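Beta-fructofuranosidase (Arthrobacter, PDB 3WPU) belongs to the levansucrase/invertase family, whose members are built around a five-bladed beta-propeller domain. Local coordinates at residues L141-G146 / I175-T180. Residues are numbered along the deposited sequence; the frame is centred on the assembly and turned at random.
Sequences LVFKEG and IKLFFT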
loop_
_atom_site.group_PDB
_atom_site.type_symbol
_atom_site.label_atom_id
_atom_site.label_comp_id
_atom_site.label_asym_id
_atom_site.label_seq_id
_atom_site.Cartn_x
_atom_site.Cartn_y
_atom_site.Cartn_z
ATOM N N LEU A 141 2.061 -17.826 10.539
ATOM C CA LEU A 141 2.096 -16.523 11.176
ATOM C C LEU A 141 3.524 -16.138 11.484
ATOM O O LEU A 141 4.354 -16.985 11.814
ATOM C CB LEU A 141 1.277 -16.541 12.449
ATOM C CG LEU A 141 -0.221 -16.822 12.244
ATOM C CD1 LEU A 141 -0.932 -16.944 13.583
ATOM C CD2 LEU A 141 -0.838 -15.698 11.416
ATOM N N VAL A 142 3.789 -14.848 11.399
ATOM C CA VAL A 142 5.125 -14.322 11.736
ATOM C C VAL A 142 5.401 -14.359 13.239
ATOM O O VAL A 142 6.510 -14.730 13.669
ATOM C CB VAL A 142 5.296 -12.913 11.181
ATOM C CG1 VAL A 142 6.570 -12.250 11.741
ATOM C CG2 VAL A 142 5.326 -12.962 9.657
ATOM N N PHE A 143 4.413 -13.943 14.020
ATOM C CA PHE A 143 4.588 -13.718 15.455
ATOM C C PHE A 143 4.000 -14.834 16.312
ATOM O O PHE A 143 2.858 -15.257 16.121
ATOM C CB PHE A 143 3.971 -12.390 15.855
ATOM C CG PHE A 143 4.684 -11.200 15.293
ATOM C CD1 PHE A 143 5.928 -10.840 15.760
ATOM C CD2 PHE A 143 4.107 -10.442 14.264
ATOM C CE1 PHE A 143 6.558 -9.725 15.252
ATOM C CE2 PHE A 143 4.738 -9.340 13.751
ATOM C CZ PHE A 143 5.978 -8.972 14.236
ATOM N N LYS A 144 4.762 -15.271 17.304
ATOM C CA LYS A 144 4.210 -16.154 18.332
ATOM C C LYS A 144 3.186 -15.394 19.163
ATOM O O LYS A 144 3.270 -14.178 19.323
ATOM C CB LYS A 144 5.315 -16.710 19.233
ATOM C CG LYS A 144 6.299 -17.613 18.509
ATOM C CD LYS A 144 7.481 -17.962 19.407
ATOM C CE LYS A 144 8.502 -18.809 18.666
ATOM N NZ LYS A 144 7.948 -20.148 18.330
ATOM N N GLU A 145 2.189 -16.109 19.665
ATOM C CA GLU A 145 1.153 -15.500 20.506
ATOM C C GLU A 145 1.744 -14.609 21.597
ATOM O O GLU A 145 2.697 -14.995 22.271
ATOM C CB GLU A 145 0.308 -16.588 21.174
ATOM C CG GLU A 145 -0.990 -16.073 21.779
ATOM C CD GLU A 145 -2.140 -16.141 20.800
ATOM O OE1 GLU A 145 -2.923 -17.121 20.876
ATOM O OE2 GLU A 145 -2.253 -15.232 19.941
ATOM N N GLY A 146 1.186 -13.400 21.724
ATOM C CA GLY A 146 1.527 -12.470 22.782
ATOM C C GLY A 146 2.684 -11.556 22.477
ATOM O O GLY A 146 2.847 -10.534 23.154
ATOM N N ILE A 175 15.443 -9.369 8.230
ATOM C CA ILE A 175 14.282 -8.619 7.822
ATOM C C ILE A 175 13.868 -7.662 8.934
ATOM O O ILE A 175 13.645 -8.088 10.084
ATOM C CB ILE A 175 13.116 -9.572 7.515
ATOM C CG1 ILE A 175 13.469 -10.505 6.329
ATOM C CG2 ILE A 175 11.851 -8.777 7.224
ATOM C CD1 ILE A 175 12.429 -11.581 6.080
ATOM N N LYS A 176 13.746 -6.378 8.595
ATOM C CA LYS A 176 13.119 -5.408 9.481
ATOM C C LYS A 176 11.669 -5.249 9.041
ATOM O O LYS A 176 11.379 -4.661 7.979
ATOM C CB LYS A 176 13.833 -4.071 9.442
ATOM C CG LYS A 176 15.224 -4.069 10.018
ATOM C CD LYS A 176 15.778 -2.658 9.939
ATOM C CE LYS A 176 17.125 -2.478 10.613
ATOM N NZ LYS A 176 18.168 -2.966 9.695
ATOM N N LEU A 177 10.769 -5.822 9.825
ATOM C CA LEU A 177 9.354 -5.755 9.559
ATOM C C LEU A 177 8.735 -4.520 10.251
ATOM O O LEU A 177 8.661 -4.429 11.473
ATOM C CB LEU A 177 8.696 -7.048 10.006
ATOM C CG LEU A 177 7.178 -7.168 9.837
ATOM C CD1 LEU A 177 6.769 -6.948 8.391
ATOM C CD2 LEU A 177 6.712 -8.518 10.343
ATOM N N PHE A 178 8.388 -3.527 9.449
ATOM C CA PHE A 178 7.675 -2.341 9.933
ATOM C C PHE A 178 6.191 -2.629 9.824
ATOM O O PHE A 178 5.727 -2.989 8.772
ATOM C CB PHE A 178 8.048 -1.118 9.122
ATOM C CG PHE A 178 9.489 -0.716 9.292
ATOM C CD1 PHE A 178 9.885 0.104 10.330
ATOM C CD2 PHE A 178 10.454 -1.254 8.453
ATOM C CE1 PHE A 178 11.221 0.453 10.506
ATOM C CE2 PHE A 178 11.792 -0.913 8.623
ATOM C CZ PHE A 178 12.167 -0.068 9.659
ATOM N N PHE A 179 5.455 -2.450 10.897
ATOM C CA PHE A 179 4.032 -2.751 10.869
ATOM C C PHE A 179 3.242 -1.869 11.819
ATOM O O PHE A 179 3.785 -1.030 12.509
ATOM C CB PHE A 179 3.804 -4.245 11.130
ATOM C CG PHE A 179 4.093 -4.680 12.551
ATOM C CD1 PHE A 179 3.056 -4.980 13.432
ATOM C CD2 PHE A 179 5.411 -4.776 13.010
ATOM C CE1 PHE A 179 3.323 -5.382 14.743
ATOM C CE2 PHE A 179 5.677 -5.171 14.315
ATOM C CZ PHE A 179 4.631 -5.468 15.170
ATOM N N THR A 180 1.931 -2.037 11.796
ATOM C CA THR A 180 1.049 -1.298 12.662
ATOM C C THR A 180 0.570 -2.238 13.747
ATOM O O THR A 180 -0.122 -3.228 13.472
ATOM C CB THR A 180 -0.139 -0.684 11.912
ATOM O OG1 THR A 180 0.295 -0.042 10.696
ATOM C CG2 THR A 180 -0.897 0.318 12.799
#
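F143 sets the CZ and CE2 corner of its ring against L177 CD2 and the far end of the F179 ring, and here 141-146, in the loop following strand 137-141, makes its closest approach to 175-180 on strand 174-184. F143 CZ comes within 3.8 Å of F179 CE2. The two rings approach from opposite directions with their planes turned 40° apart and their centroids separated by 5.2 Å, an oblique meeting in which F143 CE2 lies over the rim of one face of F179. Benzyl groups suit these places because each can bridge much of the space between the backbones with a rigid, wholly apolar plate. L177 fills the space beside them: its CB points toward the loop, CG is anti to the backbone N (chi1 179°), and CD2, continuing the chain, ends 4.0 Å from F143 CZ. L177 CD2 also meets V142 CG1 tip to tip, again at 4.0 Å, so one leucine branch serves both loop residues. V142 CG1 in turn lies over the centre of the F143 ring, 3.9 Å above its plane, and a compact beta-branched side chain can cover that face from the neighbouring residue.

In the propeller, strand 174-184 runs antiparallel to strands 159-169 and 197-210. F219 and V222 of strand 213-226 extend the apolar cluster, F219 against V142 and L177, V222 against F179. Facing the other way from the strand, F178 packs on P247 and T249 of strand 245-250, so the strand is covered from both directions.

Towards solvent the contact loosens. V142 is already partly exposed, whereas F143, L177 and F179 are buried. Beyond F143 the chain turns outward through K144 and E145, whose charged ends suit the surface.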